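PDB 2FNA: conserved hypothetical protein from Sulfolobus solfataricus, which is an archaeal AAA+ ATPase that binds ADP with magnesium and probably hydrolyses ATP, its cellular role being unknown. Local coordinates for residues K90-P93 with S94-K97; Q147-V150 with K151-G154; D166-K169 with R170-F173. One frame throughout, in Å; residues are numbered along the deposited sequence.

Interaction 1. Residues K90-P93 with S94-K97; sequences KRLP and SLLK
Leu92 and Leu95 touch through their CB atoms across a tight turn with Pro93 and Ser94 at its corner, a local contact that carries the chain from the end of helix 74-91 into the short helix 95-98.

The polar part is one backbone hydrogen bond. Leu95 N donates to Leu92 O over 2.8 Å, and the bond is fairly straight, 161° at the hydrogen. It closes the four-residue beta turn from Leu92 to Leu95, whose CA atoms are 5.5 Å apart. Ser94 N is also close to Leu92 O, but its N-H is badly aimed and makes no bond there. Pro93, as an imino acid, has no N-H with which to carry on the bonding of the preceding helix.

The apolar part is small. Leu92 CB meets Leu95 CB at 3.9 Å, while the branched ends diverge: the nearest methyls, Leu92 CD1 and Leu95 CD2, are 4.5 Å apart. Leu95 CB also lies 3.1 Å from Leu92 O, beside the hydrogen bond. With CG anti to its own nitrogen (chi1 -177°), Leu95 carries its methyls beyond the turn. There it packs on Leu88 and Val89 of helix 74-91 and on Ser130 and Phe131 of helix 124-133, whereas Leu92 touches Ser135. The Pro93 ring takes no part in the leucine contact.

Past the turn, Leu96 N is buried without a partner; at 4.0 Å from Pro93 O it is too distant to bond. One backbone hydrogen bond and one CB-CB contact thus define the turn, and the buried Leu95 ties this surface corner to the two neighbouring helices.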
ATOM      1  N   LYS A  90      24.121   9.154   7.954  1.00 52.13           N
ATOM      2  CA  LYS A  90      25.217   8.399   7.381  1.00 53.24           C
ATOM      3  C   LYS A  90      25.444   8.751   5.913  1.00 54.51           C
ATOM      4  O   LYS A  90      26.592   8.829   5.486  1.00 56.79           O
ATOM      5  CB  LYS A  90      24.981   6.894   7.524  1.00 53.77           C
ATOM      6  CG  LYS A  90      25.013   6.415   8.958  1.00 56.55           C
ATOM      7  CD  LYS A  90      24.798   4.918   9.053  1.00 59.67           C
ATOM      8  CE  LYS A  90      25.209   4.386  10.423  1.00 61.98           C
ATOM      9  NZ  LYS A  90      24.901   2.931  10.577  1.00 65.11           N
ATOM     10  N   ARG A  91      24.375   8.955   5.137  1.00 53.86           N
ATOM     11  CA  ARG A  91      24.521   9.424   3.748  1.00 53.40           C
ATOM     12  C   ARG A  91      24.739  10.932   3.640  1.00 51.15           C
ATOM     13  O   ARG A  91      25.396  11.388   2.704  1.00 50.35           O
ATOM     14  CB  ARG A  91      23.326   9.034   2.866  1.00 55.22           C
ATOM     15  CG  ARG A  91      23.343   9.733   1.482  1.00 59.05           C
ATOM     16  CD  ARG A  91      23.033   8.807   0.316  1.00 60.68           C
ATOM     17  NE  ARG A  91      23.301   9.465  -0.973  1.00 58.93           N
ATOM     18  CZ  ARG A  91      22.964   8.963  -2.162  1.00 53.41           C
ATOM     19  NH1 ARG A  91      22.349   7.782  -2.248  1.00 46.05           N
ATOM     20  NH2 ARG A  91      23.244   9.643  -3.273  1.00 54.12           N
ATOM     21  N   LEU A  92      24.171  11.711   4.557  1.00 50.10           N
ATOM     22  CA  LEU A  92      24.282  13.172   4.493  1.00 49.50           C
ATOM     23  C   LEU A  92      25.063  13.740   5.683  1.00 48.93           C
ATOM     24  O   LEU A  92      24.472  14.295   6.601  1.00 47.38           O
ATOM     25  CB  LEU A  92      22.895  13.832   4.394  1.00 48.24           C
ATOM     26  CG  LEU A  92      22.074  13.680   3.097  1.00 49.30           C
ATOM     27  CD1 LEU A  92      20.750  14.425   3.234  1.00 49.36           C
ATOM     28  CD2 LEU A  92      22.800  14.163   1.837  1.00 45.60           C
ATOM     29  N   PRO A  93      26.409  13.626   5.650  1.00 51.27           N
ATOM     30  CA  PRO A  93      27.288  14.197   6.674  1.00 51.61           C
ATOM     31  C   PRO A  93      26.871  15.549   7.293  1.00 51.47           C
ATOM     32  O   PRO A  93      27.015  15.717   8.505  1.00 54.99           O
ATOM     33  CB  PRO A  93      28.614  14.349   5.922  1.00 52.26           C
ATOM     34  CG  PRO A  93      28.636  13.173   5.029  1.00 51.57           C
ATOM     35  CD  PRO A  93      27.200  12.913   4.625  1.00 51.14           C
ATOM     36  N   SER A  94      26.379  16.492   6.486  1.00 49.85           N
ATOM     37  CA  SER A  94      26.031  17.839   6.989  1.00 49.87           C
ATOM     38  C   SER A  94      24.628  17.920   7.595  1.00 49.86           C
ATOM     39  O   SER A  94      24.177  19.004   7.983  1.00 50.75           O
ATOM     40  CB  SER A  94      26.149  18.886   5.876  1.00 49.77           C
ATOM     41  OG  SER A  94      25.226  18.645   4.826  1.00 53.40           O
ATOM     42  N   LEU A  95      23.931  16.789   7.660  1.00 47.97           N
ATOM     43  CA  LEU A  95      22.586  16.771   8.227  1.00 47.22           C
ATOM     44  C   LEU A  95      22.635  16.864   9.745  1.00 47.38           C
ATOM     45  O   LEU A  95      21.901  17.644  10.340  1.00 47.60           O
ATOM     46  CB  LEU A  95      21.844  15.506   7.812  1.00 47.36           C
ATOM     47  CG  LEU A  95      20.385  15.353   8.262  1.00 37.27           C
ATOM     48  CD1 LEU A  95      19.591  16.596   7.959  1.00 44.68           C
ATOM     49  CD2 LEU A  95      19.789  14.183   7.566  1.00 36.36           C
ATOM     50  N   LEU A  96      23.510  16.076  10.365  1.00 48.57           N
ATOM     51  CA  LEU A  96      23.667  16.096  11.820  1.00 49.10           C
ATOM     52  C   LEU A  96      23.864  17.526  12.324  1.00 49.00           C
ATOM     53  O   LEU A  96      23.298  17.911  13.347  1.00 50.58           O
ATOM     54  CB  LEU A  96      24.819  15.191  12.255  1.00 48.52           C
ATOM     55  CG  LEU A  96      24.567  14.421  13.550  1.00 50.82           C
ATOM     56  CD1 LEU A  96      23.549  13.321  13.323  1.00 50.96           C
ATOM     57  CD2 LEU A  96      25.860  13.833  14.134  1.00 51.63           C
ATOM     58  N   LYS A  97      24.636  18.317  11.580  1.00 48.21           N
ATOM     59  CA  LYS A  97      24.793  19.751  11.844  1.00 48.59           C
ATOM     60  C   LYS A  97      23.496  20.544  11.638  1.00 47.87           C
ATOM     61  O   LYS A  97      23.175  21.423  12.431  1.00 46.16           O
ATOM     62  CB  LYS A  97      25.903  20.327  10.946  1.00 49.40           C
ATOM     63  CG  LYS A  97      26.084  21.858  11.018  1.00 49.87           C
ATOM     64  CD  LYS A  97      27.079  22.351   9.946  1.00 48.86           C
ATOM     65  CE  LYS A  97      26.947  23.858   9.652  1.00 46.94           C
ATOM     66  NZ  LYS A  97      28.150  24.624  10.056  1.00 38.25           N
TER

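Interaction 2. Residues Q147-V150 with K151-G154; sequences QELV and KLRG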
ATOM      1  N   GLN A 147      -1.937   6.215   3.806  1.00 32.88           N
ATOM      2  CA  GLN A 147      -3.283   6.272   4.367  1.00 32.78           C
ATOM      3  C   GLN A 147      -3.357   5.783   5.850  1.00 34.40           C
ATOM      4  O   GLN A 147      -4.283   6.104   6.545  1.00 35.12           O
ATOM      5  CB  GLN A 147      -4.319   5.537   3.484  1.00 31.58           C
ATOM      6  CG  GLN A 147      -4.436   3.997   3.634  1.00 30.84           C
ATOM      7  CD  GLN A 147      -3.284   3.226   3.008  1.00 33.05           C
ATOM      8  OE1 GLN A 147      -2.332   3.803   2.492  1.00 36.33           O
ATOM      9  NE2 GLN A 147      -3.378   1.929   3.043  1.00 33.42           N
ATOM     10  N   GLU A 148      -2.371   5.002   6.303  1.00 35.64           N
ATOM     11  CA  GLU A 148      -2.242   4.628   7.704  1.00 33.58           C
ATOM     12  C   GLU A 148      -2.148   5.848   8.650  1.00 34.38           C
ATOM     13  O   GLU A 148      -2.490   5.765   9.815  1.00 30.98           O
ATOM     14  CB  GLU A 148      -0.990   3.750   7.886  1.00 35.43           C
ATOM     15  CG  GLU A 148      -1.124   2.336   7.306  1.00 38.15           C
ATOM     16  CD  GLU A 148      -2.127   1.449   8.053  1.00 43.69           C
ATOM     17  OE1 GLU A 148      -2.263   1.569   9.294  1.00 45.73           O
ATOM     18  OE2 GLU A 148      -2.786   0.627   7.382  1.00 41.30           O
ATOM     19  N   LEU A 149      -1.640   6.959   8.140  1.00 33.27           N
ATOM     20  CA  LEU A 149      -1.486   8.213   8.900  1.00 32.92           C
ATOM     21  C   LEU A 149      -2.795   8.856   9.289  1.00 29.79           C
ATOM     22  O   LEU A 149      -2.832   9.769  10.112  1.00 30.08           O
ATOM     23  CB  LEU A 149      -0.666   9.198   8.083  1.00 32.03           C
ATOM     24  CG  LEU A 149       0.790   8.805   7.820  1.00 36.98           C
ATOM     25  CD1 LEU A 149       1.418   9.813   6.889  1.00 35.61           C
ATOM     26  CD2 LEU A 149       1.587   8.750   9.101  1.00 39.64           C
ATOM     27  N   VAL A 150      -3.884   8.392   8.700  1.00 30.23           N
ATOM     28  CA  VAL A 150      -5.208   8.739   9.187  1.00 29.87           C
ATOM     29  C   VAL A 150      -5.342   8.414  10.683  1.00 33.16           C
ATOM     30  O   VAL A 150      -6.011   9.124  11.454  1.00 30.32           O
ATOM     31  CB  VAL A 150      -6.294   7.911   8.456  1.00 30.58           C
ATOM     32  CG1 VAL A 150      -7.611   8.065   9.140  1.00 36.70           C
ATOM     33  CG2 VAL A 150      -6.419   8.336   7.005  1.00 35.96           C
ATOM     34  N   LYS A 151      -4.725   7.307  11.059  1.00 29.97           N
ATOM     35  CA  LYS A 151      -4.700   6.835  12.457  1.00 32.26           C
ATOM     36  C   LYS A 151      -3.813   7.682  13.350  1.00 32.04           C
ATOM     37  O   LYS A 151      -3.901   7.602  14.568  1.00 36.37           O
ATOM     38  CB  LYS A 151      -4.189   5.409  12.484  1.00 28.51           C
ATOM     39  CG  LYS A 151      -5.047   4.404  11.749  1.00 30.60           C
ATOM     40  CD  LYS A 151      -4.249   3.127  11.517  1.00 32.33           C
ATOM     41  CE  LYS A 151      -5.079   2.030  10.856  1.00 35.58           C
ATOM     42  NZ  LYS A 151      -4.294   0.754  10.814  1.00 30.72           N
ATOM     43  N   LEU A 152      -2.942   8.489  12.755  1.00 34.65           N
ATOM     44  CA  LEU A 152      -2.102   9.404  13.522  1.00 33.12           C
ATOM     45  C   LEU A 152      -2.878  10.721  13.859  1.00 34.60           C
ATOM     46  O   LEU A 152      -2.568  11.817  13.360  1.00 31.30           O
ATOM     47  CB  LEU A 152      -0.818   9.674  12.746  1.00 33.20           C
ATOM     48  CG  LEU A 152       0.283  10.525  13.394  1.00 26.23           C
ATOM     49  CD1 LEU A 152       1.010   9.791  14.480  1.00 32.51           C
ATOM     50  CD2 LEU A 152       1.275  10.953  12.345  1.00 30.07           C
ATOM     51  N   ARG A 153      -3.854  10.582  14.749  1.00 35.85           N
ATOM     52  CA  ARG A 153      -4.916  11.561  14.947  1.00 36.82           C
ATOM     53  C   ARG A 153      -4.455  12.821  15.609  1.00 37.94           C
ATOM     54  O   ARG A 153      -5.094  13.864  15.459  1.00 42.41           O
ATOM     55  CB  ARG A 153      -6.020  10.999  15.826  1.00 38.57           C
ATOM     56  CG  ARG A 153      -6.613   9.686  15.416  1.00 44.76           C
ATOM     57  CD  ARG A 153      -7.790   9.846  14.496  1.00 50.57           C
ATOM     58  NE  ARG A 153      -8.255   8.538  14.049  1.00 54.12           N
ATOM     59  CZ  ARG A 153      -8.995   8.328  12.960  1.00 54.01           C
ATOM     60  NH1 ARG A 153      -9.352   9.329  12.160  1.00 54.26           N
ATOM     61  NH2 ARG A 153      -9.362   7.095  12.659  1.00 58.80           N
ATOM     62  N   GLY A 154      -3.377  12.728  16.377  1.00 36.63           N
ATOM     63  CA  GLY A 154      -2.875  13.865  17.118  1.00 36.91           C
ATOM     64  C   GLY A 154      -1.838  14.717  16.420  1.00 35.80           C
ATOM     65  O   GLY A 154      -1.275  15.617  17.027  1.00 35.53           O
TER
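Glu148 and Lys151 run side by side and join in a salt bridge, at the tight end of a 3-10 turn in the loop between strand 139-144 and helix 158-167. Lys151 NZ reaches the syn lone pair of Glu148 OE1 at 2.7 Å. Its aliphatic chain, extended beyond CG, first passes over the backbone, with Lys151 CB 3.2 Å from Glu148 O. The bend of Glu148 at chi2 (-68°) brings its carboxylate round to the ammonium, which also donates to the carbonyls of Phe66 and Arg69.

Two amides follow the 3-10 pattern: Lys151 N bonds to Glu148 O at 3.0 Å and Leu152 N to Leu149 O at 2.9 Å. Leu152 then centres an inverse gamma turn, closed by a weak bond from Arg153 N to Lys151 O. The two leucines lie side by side, Leu149 CD2 meeting Leu152 CD2 at 3.9 Å, and both pack on Phe77 of helix 74-91.

The solvent side is looser. Arg153 folds back so that Val150 O lies over one face of its guanidinium, towards the rim, without a hydrogen bond, while Arg153 NH1 is 3.7 Å from Val150 CG1.

A methionine in place of Lys151 would probably leave the buried Glu148 carboxylate without its cationic mate and the carbonyls of Phe66 and Arg69 without a shared donor. One ammonium therefore ties an acidic side chain and a separate loop together, whereas Arg153 makes only a looser approach to Val150.

Interaction 3. Residues D166-K169 with R170-F173; sequences DNLK and RIKF
Leu168 packs alongside Ile171 where the chain turns from helix 158-167 into strand 171-177. Just before it, Asp166 and Asn167 are the last two residues of the helix. Asp166 O accepts a weak bond from Lys169 NZ, 3.2 Å away, and its carboxylate makes a salt bridge with Arg199; Asn167 ND2 bonds to Tyr163 O.

Leu168 is the first residue to leave helical geometry. Its CB lies 3.8 Å from Ile171 CG1, and its CD1 4.1 Å from the same carbon, so the leucine lies alongside the isoleucine branch. Leu168 also rests on Leu128 and Glu132 of helix 124-133, while Ile171 meets Ile141 of the adjoining strand. The backbone forms a type I beta turn from Leu168 to Ile171, closed by a weak bond of 3.4 Å from Ile171 N to Leu168 O. This turn completes the beta-alpha-beta crossover from strand 139-144 through helix 158-167 to the parallel strand 171-177.

The CB of Lys169 points away from the following residues, and its bent chain returns to Asp166 O, but its carbonyl takes part. The Lys172 chain, bent at chi2 (-65°), curls back so that Lys172 NZ makes a weak bond to Lys169 O at 3.4 Å. Lys172 NZ also donates to a water oxygen at 2.7 Å, and that water can in turn donate to Ile171 O at 2.6 Å or to Leu168 O.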
ATOM      1  N   ASP A 166       4.938  23.432  -2.140  1.00 37.11           N
ATOM      2  CA  ASP A 166       5.066  24.777  -2.718  1.00 39.65           C
ATOM      3  C   ASP A 166       6.492  25.367  -2.644  1.00 39.80           C
ATOM      4  O   ASP A 166       6.881  26.127  -3.534  1.00 38.50           O
ATOM      5  CB  ASP A 166       4.059  25.760  -2.090  1.00 38.99           C
ATOM      6  CG  ASP A 166       2.594  25.356  -2.329  1.00 44.79           C
ATOM      7  OD1 ASP A 166       2.302  24.539  -3.245  1.00 35.34           O
ATOM      8  OD2 ASP A 166       1.727  25.860  -1.581  1.00 39.48           O
ATOM      9  N   ASN A 167       7.274  24.995  -1.622  1.00 39.96           N
ATOM     10  CA  ASN A 167       8.544  25.709  -1.317  1.00 36.78           C
ATOM     11  C   ASN A 167       9.856  24.908  -1.238  1.00 36.37           C
ATOM     12  O   ASN A 167      10.934  25.495  -1.355  1.00 36.80           O
ATOM     13  CB  ASN A 167       8.379  26.473  -0.006  1.00 35.41           C
ATOM     14  CG  ASN A 167       7.161  27.357  -0.019  1.00 36.22           C
ATOM     15  OD1 ASN A 167       7.150  28.387  -0.684  1.00 36.35           O
ATOM     16  ND2 ASN A 167       6.102  26.934   0.671  1.00 30.48           N
ATOM     17  N   LEU A 168       9.776  23.604  -0.992  1.00 36.77           N
ATOM     18  CA  LEU A 168      10.973  22.756  -0.840  1.00 34.64           C
ATOM     19  C   LEU A 168      11.129  21.971  -2.130  1.00 34.81           C
ATOM     20  O   LEU A 168      10.489  20.932  -2.346  1.00 32.88           O
ATOM     21  CB  LEU A 168      10.879  21.858   0.410  1.00 34.05           C
ATOM     22  CG  LEU A 168      10.687  22.579   1.763  1.00 32.29           C
ATOM     23  CD1 LEU A 168      10.615  21.607   2.910  1.00 35.35           C
ATOM     24  CD2 LEU A 168      11.796  23.580   2.032  1.00 38.44           C
ATOM     25  N   LYS A 169      11.968  22.522  -3.006  1.00 35.77           N
ATOM     26  CA  LYS A 169      12.116  22.044  -4.383  1.00 36.30           C
ATOM     27  C   LYS A 169      13.022  20.844  -4.525  1.00 33.98           C
ATOM     28  O   LYS A 169      13.017  20.215  -5.573  1.00 35.29           O
ATOM     29  CB  LYS A 169      12.605  23.170  -5.300  1.00 38.50           C
ATOM     30  CG  LYS A 169      11.715  24.446  -5.278  1.00 45.79           C
ATOM     31  CD  LYS A 169      10.323  24.250  -5.925  1.00 43.85           C
ATOM     32  CE  LYS A 169       9.331  25.298  -5.410  1.00 47.09           C
ATOM     33  NZ  LYS A 169       8.246  25.636  -6.391  1.00 51.30           N
ATOM     34  N   ARG A 170      13.785  20.523  -3.481  1.00 34.14           N
ATOM     35  CA  ARG A 170      14.571  19.278  -3.439  1.00 34.45           C
ATOM     36  C   ARG A 170      13.959  18.188  -2.570  1.00 32.31           C
ATOM     37  O   ARG A 170      14.629  17.210  -2.286  1.00 33.78           O
ATOM     38  CB  ARG A 170      16.011  19.535  -2.971  1.00 34.83           C
ATOM     39  CG  ARG A 170      16.850  20.254  -4.025  1.00 40.52           C
ATOM     40  CD  ARG A 170      18.331  20.230  -3.713  1.00 39.90           C
ATOM     41  NE  ARG A 170      18.661  20.988  -2.508  1.00 42.91           N
ATOM     42  CZ  ARG A 170      18.660  22.318  -2.429  1.00 42.71           C
ATOM     43  NH1 ARG A 170      18.332  23.074  -3.480  1.00 47.45           N
ATOM     44  NH2 ARG A 170      18.981  22.907  -1.282  1.00 48.30           N
ATOM     45  N   ILE A 171      12.715  18.352  -2.145  1.00 29.18           N
ATOM     46  CA  ILE A 171      12.008  17.319  -1.371  1.00 29.87           C
ATOM     47  C   ILE A 171      10.962  16.720  -2.296  1.00 31.40           C
ATOM     48  O   ILE A 171      10.115  17.448  -2.834  1.00 31.23           O
ATOM     49  CB  ILE A 171      11.345  17.870  -0.055  1.00 31.87           C
ATOM     50  CG1 ILE A 171      12.377  18.398   0.956  1.00 31.88           C
ATOM     51  CG2 ILE A 171      10.458  16.811   0.617  1.00 35.17           C
ATOM     52  CD1 ILE A 171      13.226  17.374   1.615  1.00 36.60           C
ATOM     53  N   LYS A 172      11.081  15.407  -2.531  1.00 29.90           N
ATOM     54  CA  LYS A 172      10.185  14.654  -3.398  1.00 26.91           C
ATOM     55  C   LYS A 172       9.544  13.511  -2.629  1.00 28.04           C
ATOM     56  O   LYS A 172      10.242  12.614  -2.162  1.00 29.38           O
ATOM     57  CB  LYS A 172      10.958  14.085  -4.578  1.00 28.58           C
ATOM     58  CG  LYS A 172      11.743  15.081  -5.372  1.00 29.23           C
ATOM     59  CD  LYS A 172      10.843  16.079  -6.055  1.00 31.70           C
ATOM     60  CE  LYS A 172      11.622  17.139  -6.849  1.00 29.23           C
ATOM     61  NZ  LYS A 172      10.649  18.216  -7.087  1.00 27.64           N
ATOM     62  N   PHE A 173       8.218  13.546  -2.475  1.00 27.11           N
ATOM     63  CA  PHE A 173       7.503  12.517  -1.749  1.00 27.77           C
ATOM     64  C   PHE A 173       7.037  11.417  -2.663  1.00 31.27           C
ATOM     65  O   PHE A 173       6.561  11.664  -3.805  1.00 32.88           O
ATOM     66  CB  PHE A 173       6.244  13.079  -1.088  1.00 31.64           C
ATOM     67  CG  PHE A 173       6.514  14.045   0.014  1.00 27.91           C
ATOM     68  CD1 PHE A 173       6.638  13.592   1.327  1.00 35.60           C
ATOM     69  CD2 PHE A 173       6.612  15.400  -0.239  1.00 39.46           C
ATOM     70  CE1 PHE A 173       6.909  14.474   2.352  1.00 34.26           C
ATOM     71  CE2 PHE A 173       6.851  16.292   0.790  1.00 34.99           C
ATOM     72  CZ  PHE A 173       7.000  15.822   2.085  1.00 39.22           C
TER
HETATM   73  O   HOH W   1       9.630  19.134  -4.774  1.00 33.33           O

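All three are local turns in the ATPase domain, but they sit at different depths. Interaction 1 is a surface contact joining two helices; interactions 2 and 3 are partly buried, at successive points of one beta-alpha-beta unit. Interaction 2 lies in the loop leading from the parallel sheet towards helix 158-167, while interaction 3 leaves that helix and includes the start of strand 171-177. Helix 124-133 is shared by interactions 1 and 3, helix 74-91 by interactions 1 and 2. The chemistry differs accordingly: a backbone bond with slight leucine contact in the first, a charged pair in the second, weak bonds and a water in the third. Their nearest atoms are about 8 to 19 Å apart.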